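Long-range contacts in ATP phosphoribosyltransferase regulatory subunit (Bacillus halodurans, PDB 3OD1), which is probably required, as partner of the HisG subunit, for the first step of histidine biosynthesis and may allow feedback regulation of ATP phosphoribosyltransferase by histidine: residues I165-Y170 and K243-E248; V171-M176 and I237-G242; N219-R224 and D268-L273; Y277-V282 and R299-L304; G143-L148 and Q312-G317. All blocks are in the same frame, centred on the assembly; numbering follows the deposited sequence.

Contact 1: I165-Y170 and K243-E248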
# COMPACT_ATOMS: atom_id res chain seq x y z
N ILE B 165 19.57 -18.51 14.24
CA ILE B 165 20.66 -17.77 13.63
C ILE B 165 21.68 -18.73 13.06
O ILE B 165 22.17 -19.60 13.79
CB ILE B 165 21.36 -16.89 14.68
CG1 ILE B 165 20.35 -15.93 15.30
CG2 ILE B 165 22.56 -16.16 14.06
CD1 ILE B 165 20.91 -15.06 16.39
N GLY B 166 21.99 -18.58 11.78
CA GLY B 166 23.06 -19.34 11.13
C GLY B 166 24.17 -18.44 10.61
O GLY B 166 24.18 -17.23 10.83
N HIS B 167 25.13 -19.02 9.90
CA HIS B 167 26.18 -18.20 9.33
C HIS B 167 26.73 -18.78 8.03
O HIS B 167 27.28 -19.87 8.01
CB HIS B 167 27.31 -18.00 10.35
CG HIS B 167 28.22 -16.87 10.02
ND1 HIS B 167 28.81 -16.73 8.78
CD2 HIS B 167 28.65 -15.81 10.75
CE1 HIS B 167 29.56 -15.64 8.77
NE2 HIS B 167 29.47 -15.06 9.95
N VAL B 168 26.56 -18.03 6.94
CA VAL B 168 27.05 -18.46 5.63
C VAL B 168 28.56 -18.75 5.66
O VAL B 168 29.03 -19.66 4.99
CB VAL B 168 26.77 -17.40 4.55
CG1 VAL B 168 27.58 -17.67 3.28
CG2 VAL B 168 25.29 -17.35 4.24
N GLY B 169 29.30 -17.96 6.43
CA GLY B 169 30.74 -18.09 6.49
C GLY B 169 31.14 -19.40 7.15
O GLY B 169 32.06 -20.09 6.69
N TYR B 170 30.45 -19.75 8.23
CA TYR B 170 30.75 -21.00 8.89
C TYR B 170 30.53 -22.19 7.95
O TYR B 170 31.42 -23.03 7.76
CB TYR B 170 29.96 -21.17 10.19
CG TYR B 170 30.32 -22.45 10.90
CD1 TYR B 170 31.41 -22.50 11.76
CD2 TYR B 170 29.61 -23.62 10.68
CE1 TYR B 170 31.77 -23.67 12.41
CE2 TYR B 170 29.96 -24.81 11.32
CZ TYR B 170 31.05 -24.82 12.18
OH TYR B 170 31.41 -25.98 12.83
N LYS B 243 37.04 -19.69 12.07
CA LYS B 243 37.17 -19.07 13.40
C LYS B 243 36.55 -17.68 13.43
O LYS B 243 35.93 -17.29 14.43
CB LYS B 243 38.64 -19.04 13.85
CG LYS B 243 39.05 -20.28 14.64
CD LYS B 243 40.47 -20.18 15.21
CE LYS B 243 41.51 -20.63 14.20
NZ LYS B 243 42.89 -20.57 14.75
N THR B 244 36.71 -16.94 12.34
CA THR B 244 36.11 -15.62 12.19
C THR B 244 34.58 -15.66 12.25
O THR B 244 33.96 -14.90 12.98
CB THR B 244 36.53 -14.98 10.86
OG1 THR B 244 37.95 -14.77 10.86
CG2 THR B 244 35.82 -13.65 10.66
N ALA B 245 33.98 -16.55 11.46
CA ALA B 245 32.52 -16.70 11.47
C ALA B 245 32.00 -17.05 12.87
O ALA B 245 31.02 -16.47 13.34
CB ALA B 245 32.08 -17.75 10.47
N LEU B 246 32.67 -17.98 13.53
CA LEU B 246 32.30 -18.34 14.89
C LEU B 246 32.41 -17.13 15.83
O LEU B 246 31.58 -16.95 16.72
CB LEU B 246 33.16 -19.50 15.40
CG LEU B 246 32.81 -20.90 14.89
CD1 LEU B 246 34.01 -21.84 14.93
CD2 LEU B 246 31.64 -21.48 15.67
N ALA B 247 33.42 -16.29 15.61
CA ALA B 247 33.63 -15.12 16.46
C ALA B 247 32.52 -14.10 16.29
O ALA B 247 32.14 -13.42 17.24
CB ALA B 247 34.99 -14.48 16.17
N GLU B 248 32.02 -13.98 15.06
CA GLU B 248 30.93 -13.06 14.79
C GLU B 248 29.65 -13.54 15.46
O GLU B 248 28.88 -12.73 15.99
CB GLU B 248 30.75 -12.88 13.28
CG GLU B 248 31.91 -12.13 12.67
CD GLU B 248 31.85 -12.08 11.16
OE1 GLU B 248 31.02 -12.81 10.57
OE2 GLU B 248 32.63 -11.31 10.57
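H167 carries CG anti to its backbone N (chi1 -163°) and E248 carries CG anti to its carbonyl carbon (chi1 -69°); from these starting points imidazole and carboxylate meet nearly coplanar. NE2 of H167 donates to OE1 of E248 over 2.8 Å, with an almost straight N-H...O angle of 170° and the oxygen in the ring plane. At the other ring nitrogen, ND1 of H167 accepts from the backbone N of G169 at 2.7 Å, the capping bond that makes H167 the N-cap of helix 168-179. Histidine suits this place because one flat ring can both cap a helix and donate to a carboxylate. The two in-plane bonds fix its rotation, and E248 would be expected to polarise it.

A245 lies over one face of the same ring, its CB 3.7 Å from the ring centroid in a CH-pi contact. Being small, alanine lets the helices come close: its CB is also 3.4 Å from the backbone N of Y170. Beside it, L246 CG packs 3.8 Å from Y170 CD1, an apolar contact away from the phenol oxygen, which is hydrogen-bonded to A233 O.

The contact thus joins the turn from strand 162-167 into helix 168-179 to one side of helix 240-258, with strand 281-286 bonded alongside through G166 and V282, and helix 228-234 touching L246.

Contact 2: V171-M176 and I237-G242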
# COMPACT_ATOMS: atom_id res chain seq x y z
N VAL B 171 29.33 -22.27 7.37
CA VAL B 171 28.99 -23.33 6.43
C VAL B 171 30.02 -23.43 5.30
O VAL B 171 30.58 -24.50 5.06
CB VAL B 171 27.58 -23.12 5.82
CG1 VAL B 171 27.29 -24.17 4.76
CG2 VAL B 171 26.52 -23.17 6.91
N ASN B 172 30.27 -22.32 4.62
CA ASN B 172 31.20 -22.34 3.49
C ASN B 172 32.62 -22.77 3.90
O ASN B 172 33.24 -23.58 3.20
CB ASN B 172 31.22 -21.00 2.75
CG ASN B 172 29.90 -20.71 2.04
OD1 ASN B 172 28.97 -21.52 2.07
ND2 ASN B 172 29.82 -19.54 1.40
N ALA B 173 33.12 -22.25 5.02
CA ALA B 173 34.47 -22.62 5.47
C ALA B 173 34.59 -24.12 5.73
O ALA B 173 35.56 -24.76 5.31
CB ALA B 173 34.87 -21.84 6.71
N LEU B 174 33.59 -24.68 6.41
CA LEU B 174 33.61 -26.10 6.73
C LEU B 174 33.50 -26.96 5.48
O LEU B 174 34.31 -27.87 5.28
CB LEU B 174 32.48 -26.45 7.70
CG LEU B 174 32.37 -27.94 8.05
CD1 LEU B 174 33.69 -28.48 8.66
CD2 LEU B 174 31.19 -28.19 8.98
N LEU B 175 32.50 -26.69 4.65
CA LEU B 175 32.32 -27.45 3.42
C LEU B 175 33.59 -27.44 2.56
O LEU B 175 34.10 -28.49 2.19
CB LEU B 175 31.12 -26.92 2.63
CG LEU B 175 29.81 -27.63 2.95
CD1 LEU B 175 29.79 -28.14 4.40
CD2 LEU B 175 28.61 -26.75 2.63
N MSE B 176 34.09 -26.24 2.26
CA MSE B 176 35.32 -26.10 1.47
C MSE B 176 36.49 -26.86 2.08
O MSE B 176 37.16 -27.64 1.40
CB MSE B 176 35.73 -24.63 1.33
CG MSE B 176 34.98 -23.90 0.25
SE MSE B 176 35.18 -24.71 -1.51
CE MSE B 176 33.63 -23.88 -2.35
N ILE B 237 35.98 -27.13 12.62
CA ILE B 237 36.71 -26.31 11.66
C ILE B 237 37.57 -25.30 12.41
O ILE B 237 37.09 -24.63 13.33
CB ILE B 237 35.75 -25.58 10.69
CG1 ILE B 237 36.50 -24.67 9.71
CG2 ILE B 237 34.71 -24.79 11.47
CD1 ILE B 237 37.28 -25.40 8.66
N GLN B 238 38.84 -25.19 12.02
CA GLN B 238 39.76 -24.30 12.70
C GLN B 238 40.49 -23.36 11.74
O GLN B 238 41.48 -22.72 12.12
CB GLN B 238 40.77 -25.10 13.53
CG GLN B 238 40.31 -25.39 14.95
CD GLN B 238 40.23 -24.14 15.80
OE1 GLN B 238 39.31 -23.33 15.66
NE2 GLN B 238 41.20 -23.97 16.70
N THR B 239 40.01 -23.27 10.51
CA THR B 239 40.57 -22.32 9.56
C THR B 239 40.30 -20.91 10.04
O THR B 239 39.46 -20.69 10.91
CB THR B 239 39.99 -22.52 8.14
OG1 THR B 239 38.57 -22.35 8.17
CG2 THR B 239 40.34 -23.91 7.61
N GLU B 240 41.02 -19.93 9.50
CA GLU B 240 40.79 -18.54 9.86
C GLU B 240 39.34 -18.15 9.57
O GLU B 240 38.64 -17.61 10.43
CB GLU B 240 41.75 -17.62 9.13
CG GLU B 240 41.74 -16.19 9.64
CD GLU B 240 42.14 -15.19 8.57
OE1 GLU B 240 43.17 -14.50 8.74
OE2 GLU B 240 41.41 -15.09 7.56
N LYS B 241 38.89 -18.41 8.34
CA LYS B 241 37.52 -18.08 7.94
C LYS B 241 36.47 -18.70 8.86
O LYS B 241 35.45 -18.08 9.16
CB LYS B 241 37.28 -18.48 6.48
CG LYS B 241 38.04 -17.62 5.49
CD LYS B 241 37.74 -18.01 4.05
CE LYS B 241 38.61 -17.24 3.07
NZ LYS B 241 38.48 -17.76 1.68
N GLY B 242 36.71 -19.94 9.28
CA GLY B 242 35.82 -20.62 10.20
C GLY B 242 35.84 -20.01 11.59
O GLY B 242 34.79 -19.82 12.22
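A173 meets G242 where helix 168-179 packs against the N-terminal start of helix 240-258, whose N-cap is T239. The capping interaction is polar and internal to 237-242: OG1 of T239, set between its backbone N and carbonyl carbon (chi1 59°), accepts from the backbone N of G242 at 3.2 Å. Threonine suits an N-cap because its short hydroxyl can fold back onto an N-H of the first helical turn. No hydrogen bond crosses between the segments.

The crossing contacts are van der Waals ones. CB of A173 sits against this capped turn, 3.7 Å from G242 N and 4.0 Å from the capping OG1 of T239. K241 adds its CB, 4.1 Å from A173 CB, before its extended chain leads away toward its exposed end. Small residues suit the place: A173 has just one side-chain carbon to fit, and G242, without a side chain, leaves CG1 of I237 its room.

The apolar pairs centre on I237, a buried residue of the loop before the helix. L174 crosses it, with CD1 4.1 Å from I237 CB, and R216 of helix 211-220 touches both. Isoleucine suits the place because its CB meets L174 while the CG1-CD1 arm extends to A173. I237 CG1 lies anti to the backbone N (chi1 178°), and beyond it CD1 comes to 3.8 Å from the carbonyl O of A173.

Contact 3: N219-R224 and D268-L273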
# COMPACT_ATOMS: atom_id res chain seq x y z
N ASN B 219 28.61 -33.96 11.56
CA ASN B 219 28.34 -33.28 12.82
C ASN B 219 27.79 -31.86 12.65
O ASN B 219 27.23 -31.29 13.58
CB ASN B 219 29.58 -33.28 13.72
CG ASN B 219 29.80 -34.63 14.39
OD1 ASN B 219 28.85 -35.26 14.85
ND2 ASN B 219 31.06 -35.07 14.45
N LEU B 220 27.95 -31.30 11.45
CA LEU B 220 27.35 -30.00 11.13
C LEU B 220 25.87 -30.03 11.42
O LEU B 220 25.34 -29.10 12.02
CB LEU B 220 27.57 -29.65 9.66
CG LEU B 220 26.80 -28.45 9.11
CD1 LEU B 220 27.11 -27.19 9.93
CD2 LEU B 220 27.16 -28.25 7.65
N LEU B 221 25.21 -31.10 11.00
CA LEU B 221 23.76 -31.27 11.17
C LEU B 221 23.31 -31.22 12.63
O LEU B 221 22.15 -30.94 12.92
CB LEU B 221 23.32 -32.59 10.55
CG LEU B 221 22.67 -32.53 9.17
CD1 LEU B 221 23.28 -31.43 8.30
CD2 LEU B 221 22.76 -33.89 8.49
N SER B 222 24.23 -31.49 13.54
CA SER B 222 23.90 -31.49 14.96
C SER B 222 24.02 -30.11 15.60
O SER B 222 23.63 -29.94 16.75
CB SER B 222 24.78 -32.49 15.72
OG SER B 222 24.21 -33.78 15.69
N LEU B 223 24.57 -29.15 14.87
CA LEU B 223 24.83 -27.82 15.43
C LEU B 223 23.56 -26.98 15.46
O LEU B 223 23.43 -25.99 14.75
CB LEU B 223 25.93 -27.10 14.64
CG LEU B 223 27.27 -27.84 14.56
CD1 LEU B 223 28.23 -27.14 13.60
CD2 LEU B 223 27.89 -27.98 15.97
N ARG B 224 22.62 -27.40 16.30
CA ARG B 224 21.31 -26.78 16.38
C ARG B 224 20.87 -26.79 17.83
O ARG B 224 20.57 -27.85 18.37
CB ARG B 224 20.30 -27.55 15.52
CG ARG B 224 20.82 -27.96 14.15
CD ARG B 224 19.74 -28.63 13.32
NE ARG B 224 18.76 -27.68 12.78
CZ ARG B 224 17.45 -27.79 12.94
NH1 ARG B 224 16.97 -28.79 13.66
NH2 ARG B 224 16.63 -26.89 12.41
N ASP B 268 21.14 -22.26 14.54
CA ASP B 268 20.97 -23.35 13.58
C ASP B 268 21.99 -23.20 12.47
O ASP B 268 21.73 -22.57 11.45
CB ASP B 268 19.55 -23.37 13.02
CG ASP B 268 19.35 -24.48 12.00
OD1 ASP B 268 20.25 -25.33 11.85
OD2 ASP B 268 18.29 -24.49 11.35
N LEU B 269 23.17 -23.78 12.69
CA LEU B 269 24.26 -23.61 11.75
C LEU B 269 24.04 -24.42 10.48
O LEU B 269 24.87 -24.39 9.59
CB LEU B 269 25.60 -23.94 12.41
CG LEU B 269 26.26 -22.76 13.13
CD1 LEU B 269 25.29 -22.11 14.09
CD2 LEU B 269 27.54 -23.18 13.87
N THR B 270 22.91 -25.11 10.37
CA THR B 270 22.59 -25.77 9.10
C THR B 270 21.86 -24.81 8.16
O THR B 270 21.60 -25.13 7.00
CB THR B 270 21.73 -27.04 9.29
OG1 THR B 270 20.40 -26.67 9.62
CG2 THR B 270 22.32 -27.92 10.39
N LEU B 271 21.55 -23.63 8.67
CA LEU B 271 20.67 -22.70 7.95
C LEU B 271 21.35 -22.15 6.70
O LEU B 271 22.38 -21.49 6.79
CB LEU B 271 20.23 -21.56 8.87
CG LEU B 271 19.19 -20.59 8.31
CD1 LEU B 271 17.85 -21.30 8.07
CD2 LEU B 271 19.02 -19.42 9.25
N VAL B 272 20.76 -22.43 5.54
CA VAL B 272 21.19 -21.85 4.28
C VAL B 272 19.97 -21.21 3.62
O VAL B 272 19.05 -21.91 3.20
CB VAL B 272 21.76 -22.93 3.33
CG1 VAL B 272 22.01 -22.34 1.92
CG2 VAL B 272 23.04 -23.55 3.91
N LEU B 273 19.93 -19.88 3.56
CA LEU B 273 18.72 -19.20 3.09
C LEU B 273 18.71 -19.04 1.57
O LEU B 273 17.69 -18.76 0.97
CB LEU B 273 18.56 -17.82 3.77
CG LEU B 273 18.17 -17.72 5.26
CD1 LEU B 273 18.04 -16.26 5.67
CD2 LEU B 273 16.87 -18.44 5.54
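OD1 of D268 is gripped by three donors, one of them R224 NE from across the contact at 2.9 Å. The other two belong to T270: its backbone N at 3.1 Å closes an Asx turn, and its OG1 donates at 2.6 Å from the syn side, close to the carboxylate plane. OG1 of T270 lies between its own backbone N and carbonyl carbon (chi1 74°), and it is also hydrogen-bonded to the hydroxyl of Y197. Aspartate fits because its short chain leaves one oxygen beside the backbone two residues on while both oxygens remain open to arginine.

R224 binds side-on, with NE on OD1 and NH2 on D268 OD2 at 3.1 Å. The guanidinium and carboxylate planes stand 76° apart, so both nitrogens approach from above the carboxylate plane although the oxygens lie near the plane of the guanidinium. The arginine would be expected to offset much of the charge of D268.

R224 and D268 also form an antiparallel, non-hydrogen-bonded pair at the edge of the large mixed sheet of this class-II synthetase-like fold, strand 224-225 being its outermost strand. Next to it L269 N donates to L223 O at 3.0 Å, where L223 centres an inverse gamma turn and D268 begins a type I turn.

Leucines fill the other side, against Y170. L223 CB lies 3.9 Å from L269 CB, and L220 CD1 reaches L269 O at 3.6 Å. The methyl CG2 of T270 rests 3.6 Å from L220 O, its hydroxyl branch turned to D268.

Contact 4: Y277-V282 and R299-L304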
# COMPACT_ATOMS: atom_id res chain seq x y z
N TYR B 277 23.27 -15.44 -2.30
CA TYR B 277 22.91 -14.05 -2.02
C TYR B 277 23.41 -13.53 -0.67
O TYR B 277 23.97 -12.44 -0.59
CB TYR B 277 21.40 -13.93 -2.12
CG TYR B 277 20.81 -12.58 -1.83
CD1 TYR B 277 20.63 -11.65 -2.85
CD2 TYR B 277 20.36 -12.27 -0.55
CE1 TYR B 277 20.04 -10.43 -2.60
CE2 TYR B 277 19.77 -11.03 -0.29
CZ TYR B 277 19.62 -10.12 -1.33
OH TYR B 277 19.03 -8.89 -1.10
N TYR B 278 23.20 -14.30 0.39
CA TYR B 278 23.66 -13.90 1.72
C TYR B 278 25.12 -14.25 1.90
O TYR B 278 25.58 -15.28 1.42
CB TYR B 278 22.81 -14.54 2.81
CG TYR B 278 21.36 -14.15 2.76
CD1 TYR B 278 20.91 -12.96 3.33
CD2 TYR B 278 20.42 -14.97 2.13
CE1 TYR B 278 19.56 -12.60 3.27
CE2 TYR B 278 19.08 -14.62 2.06
CZ TYR B 278 18.65 -13.44 2.63
OH TYR B 278 17.32 -13.11 2.56
N THR B 279 25.84 -13.39 2.62
CA THR B 279 27.29 -13.48 2.74
C THR B 279 27.76 -13.83 4.16
O THR B 279 28.93 -14.14 4.38
CB THR B 279 27.94 -12.15 2.31
OG1 THR B 279 27.39 -11.07 3.08
CG2 THR B 279 27.68 -11.90 0.84
N GLY B 280 26.87 -13.77 5.13
CA GLY B 280 27.29 -13.93 6.51
C GLY B 280 26.21 -14.40 7.44
O GLY B 280 25.59 -15.43 7.20
N VAL B 281 26.02 -13.66 8.53
CA VAL B 281 24.94 -13.94 9.48
C VAL B 281 23.62 -14.03 8.74
O VAL B 281 23.30 -13.15 7.94
CB VAL B 281 24.84 -12.84 10.53
CG1 VAL B 281 23.68 -13.10 11.47
CG2 VAL B 281 26.15 -12.73 11.30
N VAL B 282 22.87 -15.09 9.01
CA VAL B 282 21.51 -15.27 8.49
C VAL B 282 20.61 -15.70 9.63
O VAL B 282 21.07 -16.30 10.60
CB VAL B 282 21.45 -16.32 7.34
CG1 VAL B 282 22.08 -15.76 6.09
CG2 VAL B 282 22.13 -17.63 7.75
N ARG B 299 22.96 -10.68 6.42
CA ARG B 299 23.93 -9.89 5.65
C ARG B 299 23.95 -10.21 4.18
O ARG B 299 23.99 -11.37 3.78
CB ARG B 299 25.34 -10.11 6.19
CG ARG B 299 25.57 -9.54 7.53
CD ARG B 299 26.54 -8.40 7.46
NE ARG B 299 26.37 -7.54 8.62
CZ ARG B 299 26.29 -6.22 8.57
NH1 ARG B 299 26.37 -5.60 7.40
NH2 ARG B 299 26.14 -5.53 9.69
N TYR B 300 23.95 -9.16 3.36
CA TYR B 300 24.07 -9.32 1.91
C TYR B 300 25.09 -8.30 1.38
O TYR B 300 24.73 -7.35 0.68
CB TYR B 300 22.68 -9.17 1.26
CG TYR B 300 21.93 -7.89 1.62
CD1 TYR B 300 21.96 -6.80 0.77
CD2 TYR B 300 21.21 -7.78 2.81
CE1 TYR B 300 21.30 -5.62 1.07
CE2 TYR B 300 20.53 -6.58 3.13
CZ TYR B 300 20.60 -5.51 2.24
OH TYR B 300 19.96 -4.31 2.49
N ASP B 301 26.36 -8.52 1.71
CA ASP B 301 27.40 -7.49 1.58
C ASP B 301 27.88 -7.18 0.15
O ASP B 301 28.70 -6.29 -0.03
CB ASP B 301 28.63 -7.83 2.44
CG ASP B 301 28.40 -7.61 3.93
OD1 ASP B 301 27.34 -7.06 4.32
OD2 ASP B 301 29.29 -7.98 4.72
N GLU B 302 27.39 -7.91 -0.84
CA GLU B 302 27.83 -7.69 -2.22
C GLU B 302 26.76 -7.05 -3.13
O GLU B 302 27.03 -6.73 -4.28
CB GLU B 302 28.34 -9.00 -2.84
CG GLU B 302 29.55 -9.58 -2.10
CD GLU B 302 30.68 -8.56 -1.96
OE1 GLU B 302 30.87 -7.74 -2.89
OE2 GLU B 302 31.37 -8.58 -0.92
N LEU B 303 25.57 -6.84 -2.61
CA LEU B 303 24.51 -6.27 -3.45
C LEU B 303 24.78 -4.82 -3.84
O LEU B 303 24.69 -4.47 -5.02
CB LEU B 303 23.14 -6.39 -2.80
CG LEU B 303 21.95 -5.88 -3.62
CD1 LEU B 303 21.76 -6.70 -4.89
CD2 LEU B 303 20.69 -5.92 -2.78
N LEU B 304 25.09 -3.97 -2.86
CA LEU B 304 25.25 -2.54 -3.16
C LEU B 304 26.33 -2.27 -4.20
O LEU B 304 26.25 -1.28 -4.94
CB LEU B 304 25.49 -1.72 -1.88
CG LEU B 304 24.24 -1.18 -1.17
CD1 LEU B 304 23.50 -0.16 -2.03
CD2 LEU B 304 23.30 -2.31 -0.78
O HOH W 1 25.20 -9.96 -1.37
O HOH W 2 28.89 -10.74 5.15
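Y277 lies alongside Y300, their rings near parallel (planes at 16°) but slid so far apart, 5.9 Å between centroids, that they barely overlap. The touching atoms are few: CE2 of Y277 is 3.8 Å from Y300 CB, while the Y277 hydroxyl stands above the rim of the Y300 ring and beside CD2 of L303. A flat ring suits both places, and the hydroxyl of Y300 has a hydrogen-bond partner of its own, E132.

The backbones are joined by T279 N donating to R299 O at 3.0 Å and by R299 N donating to V281 O at 2.9 Å. Between these bonds G280 N is buried without a partner in the model. T279 OG1, held between its backbone N and carbonyl carbon (chi1 55°), accepts from D301 N over 3.1 Å at a nearly straight 168°. A water joins the same hydroxyl to D301 OD2, and another links Y277 O with E302 N.

The sequences YYTG and RYD resemble the two signature motifs that line the histidine pocket of histidyl-tRNA synthetases, consistent with this family. R299 pairs with D142, and D301 OD1 accepts from A313 N.

The contact continues the pairing of strands 281-286 and 295-298 beyond their ends. V168 bonds to G280 on one flank, A313 at the start of strand 313-319 bonds to Y300 on the other, and T86 of helix 86-94 packs on Y277, Y300 and L303.

Contact 5: G143-L148 and Q312-G317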
# COMPACT_ATOMS: atom_id res chain seq x y z
N GLY B 143 23.33 -7.28 15.56
CA GLY B 143 22.45 -7.41 16.72
C GLY B 143 21.25 -6.48 16.66
O GLY B 143 20.15 -6.85 17.05
N GLU B 144 21.47 -5.27 16.16
CA GLU B 144 20.39 -4.28 16.05
C GLU B 144 19.21 -4.77 15.20
O GLU B 144 18.07 -4.70 15.64
CB GLU B 144 20.90 -2.95 15.50
CG GLU B 144 19.80 -1.89 15.29
CD GLU B 144 20.30 -0.64 14.57
OE1 GLU B 144 21.52 -0.35 14.63
OE2 GLU B 144 19.48 0.04 13.92
N VAL B 145 19.47 -5.25 13.99
CA VAL B 145 18.34 -5.66 13.14
C VAL B 145 17.59 -6.85 13.73
O VAL B 145 16.38 -6.96 13.56
CB VAL B 145 18.74 -5.93 11.67
CG1 VAL B 145 19.33 -4.67 11.04
CG2 VAL B 145 19.71 -7.09 11.58
N ILE B 146 18.29 -7.75 14.41
CA ILE B 146 17.61 -8.90 15.01
C ILE B 146 16.81 -8.47 16.23
O ILE B 146 15.66 -8.87 16.39
CB ILE B 146 18.61 -10.03 15.39
CG1 ILE B 146 19.22 -10.66 14.13
CG2 ILE B 146 17.92 -11.07 16.25
CD1 ILE B 146 20.35 -11.67 14.41
N ALA B 147 17.41 -7.62 17.06
CA ALA B 147 16.76 -7.08 18.25
C ALA B 147 15.54 -6.23 17.90
O ALA B 147 14.54 -6.26 18.61
CB ALA B 147 17.76 -6.28 19.09
N LEU B 148 15.63 -5.46 16.82
CA LEU B 148 14.49 -4.69 16.34
C LEU B 148 13.38 -5.63 15.88
O LEU B 148 12.22 -5.45 16.25
CB LEU B 148 14.92 -3.74 15.22
CG LEU B 148 13.81 -2.99 14.46
CD1 LEU B 148 12.88 -2.26 15.42
CD2 LEU B 148 14.45 -2.02 13.47
N GLN B 312 28.56 -2.77 3.04
CA GLN B 312 28.02 -3.88 3.79
C GLN B 312 26.56 -3.54 4.07
O GLN B 312 26.18 -2.37 4.09
CB GLN B 312 28.81 -4.08 5.10
CG GLN B 312 30.32 -4.11 4.89
CD GLN B 312 31.09 -4.23 6.19
OE1 GLN B 312 31.17 -5.31 6.78
NE2 GLN B 312 31.66 -3.11 6.65
N ALA B 313 25.73 -4.56 4.23
CA ALA B 313 24.30 -4.33 4.45
C ALA B 313 23.65 -5.53 5.11
O ALA B 313 24.05 -6.68 4.88
CB ALA B 313 23.59 -3.99 3.14
N THR B 314 22.69 -5.25 5.98
CA THR B 314 21.87 -6.31 6.54
C THR B 314 20.45 -5.82 6.69
O THR B 314 20.16 -4.68 6.34
CB THR B 314 22.44 -6.88 7.86
OG1 THR B 314 21.63 -7.96 8.30
CG2 THR B 314 22.50 -5.80 8.95
N GLY B 315 19.56 -6.66 7.21
CA GLY B 315 18.18 -6.27 7.41
C GLY B 315 17.29 -7.48 7.59
O GLY B 315 17.78 -8.58 7.75
N PHE B 316 15.98 -7.25 7.59
CA PHE B 316 15.03 -8.35 7.69
C PHE B 316 13.74 -8.03 6.95
O PHE B 316 13.44 -6.87 6.65
CB PHE B 316 14.72 -8.70 9.16
CG PHE B 316 13.92 -7.64 9.90
CD1 PHE B 316 12.53 -7.56 9.77
CD2 PHE B 316 14.55 -6.75 10.76
CE1 PHE B 316 11.81 -6.61 10.45
CE2 PHE B 316 13.82 -5.79 11.46
CZ PHE B 316 12.45 -5.72 11.31
N GLY B 317 12.99 -9.08 6.65
CA GLY B 317 11.66 -8.95 6.07
C GLY B 317 10.69 -9.83 6.84
O GLY B 317 11.06 -10.89 7.32
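V145 and L148 lie on a helical segment that runs almost parallel to the strand carrying T314, G315 and F316, the axes of 143-148 and 313-317 approaching to 8.0 Å at an angle of 10°.

V145 and T314 reach toward each other tip to tip, with V145 CG2 3.9 Å from T314 OG1 and V145 CG1 4.0 Å from T314 CG2. The two branched ends, alike in size, meet without a hydrogen bond. V145 CG1 also lies 4.1 Å from CA of G315. Glycine fits there for a backbone reason: at its angles a CB would press against the carbonyl O of T314.

F316 has CG between its backbone N and carbonyl carbon (chi1 69°). Farther out, its CD2 comes to 3.4 Å from the carbonyl O of V145. L148 crosses the phenyl group at about a right angle and meets its edge, L148 CG being 4.1 Å from F316 CE2. Leucine and phenylalanine are bulky enough to fill the layer between helix and sheet, where V131 and F283 also touch F316.

The glycine-rich strand, running on into helix 320-327, is consistent with motif 3 of class-II synthetases. E144 turns elsewhere, bridging to R105 and packing on L367 of the second subunit. Since no hydrogen bond crosses between the segments, the helix rests on the sheet by apolar fit, and the backbone polar groups are paired largely within the helix or with neighbouring strands.

Overall arrangement
From the N terminus, 143-148 opens contact 5, whose loop closes only at 312-317 and so encloses all the others. Contacts 1 and 2 open next, on consecutive parts of the chain through strand 162-167 and helix 168-179. Contact 3 opens at 219-224. Contact 2 then closes at 237-242, inside contact 1, which closes at 243-248. Contact 3 closes last of these, at 268-273, and therefore crosses both. Contact 4 follows in series as a short loop. Y170 links contacts 1, 2 and 3 into one cluster of helices and turns beside the sheet; backbone bonds across the sheet join contact 1 to contacts 3 and 4, and contact 4 to contact 5.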